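Local coordinates for enolase (PDB 3UGV), which probably catalyses a magnesium-dependent reaction of the kind carried out by the enolase superfamily, perhaps as a lyase, at residues Glu76-Lys81 with Thr326-Glu331; Asn278-Arg283 with Phe301-Gly306. One frame throughout, in Å; residues are numbered along the deposited sequence.

Contact 1. Residues Glu76-Lys81 with Thr326-Glu331; sequences EPYVPK and THLYPE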
# COMPACT_ATOMS: atom_id res chain seq x y z
N GLU F 76 19.03 -31.76 -17.08
CA GLU F 76 19.80 -30.96 -18.02
C GLU F 76 20.39 -29.77 -17.28
O GLU F 76 19.80 -28.69 -17.26
CB GLU F 76 18.90 -30.46 -19.15
CG GLU F 76 18.05 -31.55 -19.76
CD GLU F 76 17.25 -31.06 -20.94
OE1 GLU F 76 17.84 -30.95 -22.05
OE2 GLU F 76 16.05 -30.78 -20.77
N PRO F 77 21.57 -29.97 -16.67
CA PRO F 77 22.18 -29.01 -15.75
C PRO F 77 23.03 -27.89 -16.37
O PRO F 77 23.60 -27.11 -15.61
CB PRO F 77 23.04 -29.90 -14.86
CG PRO F 77 23.50 -30.98 -15.79
CD PRO F 77 22.35 -31.22 -16.77
N TYR F 78 23.12 -27.82 -17.70
CA TYR F 78 23.77 -26.68 -18.37
C TYR F 78 25.29 -26.70 -18.35
O TYR F 78 25.94 -26.66 -19.40
CB TYR F 78 23.32 -25.37 -17.74
CG TYR F 78 22.02 -24.82 -18.26
CD1 TYR F 78 22.01 -23.96 -19.34
CD2 TYR F 78 20.81 -25.11 -17.63
CE1 TYR F 78 20.84 -23.43 -19.82
CE2 TYR F 78 19.61 -24.58 -18.10
CZ TYR F 78 19.64 -23.74 -19.20
OH TYR F 78 18.48 -23.19 -19.70
N VAL F 79 25.87 -26.74 -17.15
CA VAL F 79 27.32 -26.68 -17.01
C VAL F 79 27.87 -28.07 -16.73
O VAL F 79 27.59 -28.65 -15.68
CB VAL F 79 27.76 -25.69 -15.90
CG1 VAL F 79 27.19 -24.32 -16.17
CG2 VAL F 79 27.29 -26.14 -14.56
N PRO F 80 28.64 -28.60 -17.69
CA PRO F 80 29.20 -29.96 -17.63
C PRO F 80 29.90 -30.26 -16.31
O PRO F 80 29.63 -31.29 -15.69
CB PRO F 80 30.20 -29.98 -18.79
CG PRO F 80 29.62 -29.00 -19.78
CD PRO F 80 29.03 -27.90 -18.93
N LYS F 81 30.78 -29.37 -15.88
CA LYS F 81 31.53 -29.57 -14.64
C LYS F 81 30.63 -29.74 -13.41
O LYS F 81 31.04 -30.33 -12.42
CB LYS F 81 32.56 -28.45 -14.42
CG LYS F 81 33.81 -28.61 -15.28
CD LYS F 81 34.95 -27.69 -14.85
CE LYS F 81 36.26 -28.04 -15.57
NZ LYS F 81 37.44 -27.33 -14.99
N THR F 326 6.31 -24.05 -19.96
CA THR F 326 7.40 -24.89 -19.46
C THR F 326 8.77 -24.39 -19.86
O THR F 326 8.90 -23.52 -20.72
CB THR F 326 7.29 -26.35 -19.94
OG1 THR F 326 7.36 -26.39 -21.38
CG2 THR F 326 5.99 -26.99 -19.47
N HIS F 327 9.79 -24.95 -19.24
CA HIS F 327 11.15 -24.71 -19.66
C HIS F 327 11.94 -26.01 -19.62
O HIS F 327 12.04 -26.64 -18.58
CB HIS F 327 11.83 -23.69 -18.78
CG HIS F 327 13.25 -23.43 -19.16
ND1 HIS F 327 14.31 -23.89 -18.42
CD2 HIS F 327 13.77 -22.77 -20.22
CE1 HIS F 327 15.44 -23.51 -19.00
NE2 HIS F 327 15.14 -22.83 -20.10
N LEU F 328 12.50 -26.37 -20.77
CA LEU F 328 13.19 -27.64 -20.96
C LEU F 328 12.29 -28.86 -20.64
O LEU F 328 11.08 -28.72 -20.42
CB LEU F 328 14.50 -27.66 -20.17
CG LEU F 328 15.51 -26.57 -20.57
CD1 LEU F 328 16.77 -26.61 -19.69
CD2 LEU F 328 15.88 -26.69 -22.04
N TYR F 329 12.89 -30.04 -20.65
CA TYR F 329 12.21 -31.29 -20.29
C TYR F 329 10.86 -31.45 -20.98
O TYR F 329 9.83 -31.55 -20.31
CB TYR F 329 12.02 -31.38 -18.77
CG TYR F 329 13.28 -31.07 -18.01
CD1 TYR F 329 14.16 -32.09 -17.68
CD2 TYR F 329 13.59 -29.78 -17.63
CE1 TYR F 329 15.32 -31.82 -16.99
CE2 TYR F 329 14.76 -29.49 -16.94
CZ TYR F 329 15.62 -30.53 -16.62
OH TYR F 329 16.78 -30.27 -15.92
N PRO F 330 10.87 -31.52 -22.31
CA PRO F 330 9.63 -31.53 -23.09
C PRO F 330 8.75 -32.72 -22.73
O PRO F 330 7.52 -32.60 -22.75
CB PRO F 330 10.12 -31.63 -24.54
CG PRO F 330 11.50 -31.12 -24.50
CD PRO F 330 12.06 -31.49 -23.17
N GLU F 331 9.35 -33.85 -22.38
CA GLU F 331 8.55 -35.03 -22.03
C GLU F 331 7.77 -34.87 -20.72
O GLU F 331 6.54 -34.98 -20.73
CB GLU F 331 9.37 -36.31 -22.05
CG GLU F 331 10.04 -36.58 -23.38
CD GLU F 331 11.28 -35.71 -23.60
OE1 GLU F 331 11.83 -35.20 -22.60
OE2 GLU F 331 11.68 -35.54 -24.76

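Contact 2. Residues Asn278-Arg283 with Phe301-Gly306; sequences NFYGPR and FMRIGG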
# COMPACT_ATOMS: atom_id res chain seq x y z
N ASN F 278 14.08 -19.62 -13.57
CA ASN F 278 15.02 -19.61 -12.44
C ASN F 278 14.36 -19.58 -11.06
O ASN F 278 15.04 -19.35 -10.07
CB ASN F 278 15.99 -18.45 -12.56
CG ASN F 278 17.11 -18.72 -13.55
OD1 ASN F 278 18.04 -19.48 -13.27
ND2 ASN F 278 17.02 -18.10 -14.72
N PHE F 279 13.04 -19.79 -11.02
CA PHE F 279 12.32 -19.94 -9.76
C PHE F 279 12.75 -21.23 -9.05
O PHE F 279 12.54 -22.33 -9.57
CB PHE F 279 10.81 -20.08 -10.02
CG PHE F 279 10.13 -18.80 -10.42
CD1 PHE F 279 10.74 -17.57 -10.22
CD2 PHE F 279 8.86 -18.84 -10.98
CE1 PHE F 279 10.10 -16.42 -10.58
CE2 PHE F 279 8.23 -17.69 -11.35
CZ PHE F 279 8.84 -16.47 -11.14
N TYR F 280 13.34 -21.10 -7.87
CA TYR F 280 13.64 -22.29 -7.08
C TYR F 280 12.51 -22.60 -6.09
O TYR F 280 12.55 -22.18 -4.94
CB TYR F 280 14.99 -22.13 -6.36
CG TYR F 280 16.16 -22.30 -7.30
CD1 TYR F 280 16.66 -23.57 -7.57
CD2 TYR F 280 16.74 -21.20 -7.94
CE1 TYR F 280 17.71 -23.75 -8.45
CE2 TYR F 280 17.79 -21.37 -8.82
CZ TYR F 280 18.27 -22.65 -9.07
OH TYR F 280 19.32 -22.84 -9.95
N GLY F 281 11.49 -23.30 -6.58
CA GLY F 281 10.35 -23.67 -5.75
C GLY F 281 9.14 -22.75 -5.89
O GLY F 281 9.25 -21.61 -6.34
N PRO F 282 7.96 -23.25 -5.49
CA PRO F 282 6.70 -22.51 -5.64
C PRO F 282 6.62 -21.28 -4.74
O PRO F 282 5.96 -20.30 -5.09
CB PRO F 282 5.62 -23.53 -5.23
CG PRO F 282 6.30 -24.89 -5.28
CD PRO F 282 7.76 -24.63 -5.01
N ARG F 283 7.25 -21.33 -3.59
CA ARG F 283 7.24 -20.16 -2.73
C ARG F 283 7.93 -19.00 -3.46
O ARG F 283 7.51 -17.84 -3.37
CB ARG F 283 7.86 -20.44 -1.35
CG ARG F 283 8.15 -19.17 -0.53
CD ARG F 283 8.36 -19.51 0.92
NE ARG F 283 7.14 -20.04 1.51
CZ ARG F 283 7.10 -20.92 2.51
NH1 ARG F 283 8.22 -21.38 3.04
NH2 ARG F 283 5.93 -21.35 2.97
N PHE F 301 12.04 -27.61 -14.64
CA PHE F 301 11.79 -28.77 -13.75
C PHE F 301 12.91 -29.14 -12.77
O PHE F 301 12.66 -29.70 -11.70
CB PHE F 301 11.33 -29.99 -14.56
CG PHE F 301 10.00 -29.78 -15.22
CD1 PHE F 301 8.82 -29.99 -14.52
CD2 PHE F 301 9.93 -29.32 -16.52
CE1 PHE F 301 7.60 -29.77 -15.11
CE2 PHE F 301 8.71 -29.09 -17.13
CZ PHE F 301 7.54 -29.32 -16.42
N MET F 302 14.16 -28.84 -13.12
CA MET F 302 15.22 -29.11 -12.16
C MET F 302 15.25 -28.06 -11.05
O MET F 302 15.80 -28.31 -9.98
CB MET F 302 16.58 -29.23 -12.84
CG MET F 302 17.28 -27.93 -13.06
SD MET F 302 18.95 -28.15 -13.69
CE MET F 302 19.35 -26.46 -14.16
N ARG F 303 14.64 -26.90 -11.29
CA ARG F 303 14.70 -25.79 -10.33
C ARG F 303 13.41 -25.64 -9.51
O ARG F 303 13.46 -25.29 -8.34
CB ARG F 303 15.02 -24.47 -11.03
CG ARG F 303 16.39 -24.39 -11.68
CD ARG F 303 16.75 -22.96 -12.13
NE ARG F 303 17.99 -22.95 -12.91
CZ ARG F 303 18.06 -22.90 -14.24
NH1 ARG F 303 16.96 -22.84 -14.98
NH2 ARG F 303 19.24 -22.92 -14.85
N ILE F 304 12.26 -25.90 -10.14
CA ILE F 304 10.99 -25.73 -9.45
C ILE F 304 10.71 -26.84 -8.44
O ILE F 304 9.86 -26.69 -7.56
CB ILE F 304 9.81 -25.62 -10.44
CG1 ILE F 304 8.58 -25.01 -9.74
CG2 ILE F 304 9.47 -26.98 -11.02
CD1 ILE F 304 8.59 -23.48 -9.70
N GLY F 305 11.40 -27.97 -8.58
CA GLY F 305 11.19 -29.12 -7.70
C GLY F 305 10.51 -30.30 -8.39
O GLY F 305 9.69 -30.99 -7.79
N GLY F 306 10.87 -30.51 -9.66
CA GLY F 306 10.38 -31.65 -10.42
C GLY F 306 8.89 -31.64 -10.63
O GLY F 306 8.27 -30.58 -10.76

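Contact 1. Residues Glu76-Lys81 with Thr326-Glu331
Two hydrogen bonds running in opposite directions tie E76 to Y329. The backbone N of E76 donates to OH of Y329 over 2.9 Å, nearly straight at 167°; in return Y329 N donates to E76 OE2 at 3.2 Å, almost head-on to the C-O bond. With its chain extended beyond CG (chi2 -176°), the glutamate runs antiparallel to the tyrosine side chain and sets OE2 3.8 Å above the middle of the Y329 ring, the carboxylate standing almost at right angles to it. The other oxygen, OE1, is hydrogen-bonded to W56. A phenylalanine in place of Y329 would probably leave E76 N without its acceptor, with one of the two cross-segment hydrogen bonds lost.

The apolar pair is L328 CD1 and Y78 CE2, 3.8 Å apart; L328 CB also lies 3.5 Å from E76 OE2. The Y78 hydroxyl approaches the edge of the H327 imidazole near its plane, 3.1 Å from CE1. F117 of the second subunit stacks on Y78.

Y329 sits at the N-cap of helix 330-337, so the paired bonds join the N-terminal domain to the start of a barrel helix, and the buried carboxylate is held through both oxygens, by Y329 N and W56. H327 ND1 is hydrogen-bonded to D300, consistent with the His-Asp dyad of the mandelate racemase subgroup; Y78 brings the N-terminal loop against that imidazole, close to a magnesium ion.

Contact 2. Residues Asn278-Arg283 with Phe301-Gly306
N278 lies alongside R303, its OD1 placed 3.5 Å above the centre of one guanidinium face; this is a face contact, and N278 ND2 is hydrogen-bonded to E252. At F279 the CB touches I304 CD1 at 4.1 Å, while the ring leads away toward helix 282-290. Y280 carries the main side-chain packing. R303 CB sits over one face of its ring, 4.1 Å from the centroid, in a CH-pi contact. The arginine chain, extended from CG to NE (chi2 -170°), continues across the tyrosine to bring NE within 3.2 Å of Y280 OH at the guanidinium edge, the two planes 82° apart. Backbone carbons take part too: Y280 CA makes a CA-H...O contact with R303 O at 3.3 Å, and G281 CA makes one with I304 O at 3.6 Å. P282 then opens helix 282-290, its CD 3.9 Å from the same I304 oxygen.

The aliphatic part of R303 thus packs on the tyrosine, while its charged end bonds the main-chain oxygen of the metal ligand E277 through NH1 and F117 O of the second subunit through NH2, linking successive loops of the barrel domain to the subunit interface.

How the contacts relate
Contact 2 is nested within the chain loop that contact 1 closes, and their centres lie about 13 Å apart. They meet directly: Y329 OH is 3.3 Å from M302 CB, E76 O is 3.7 Å from M302 SD, and Y78 CE2 is 3.7 Å from R303 NH2. F117 of the second subunit meets both contacts. Toward the active site, the H327 side chain lies about 4 Å and that of N278 about 7 Å from a bound magnesium ion; D225, E251 and E277 form a magnesium site. D300, just before 301-306, spans the two contacts with its carboxylate, OD2 bonding H327 ND1 and OD1 bonding M302 N, beside the probable catalytic centre.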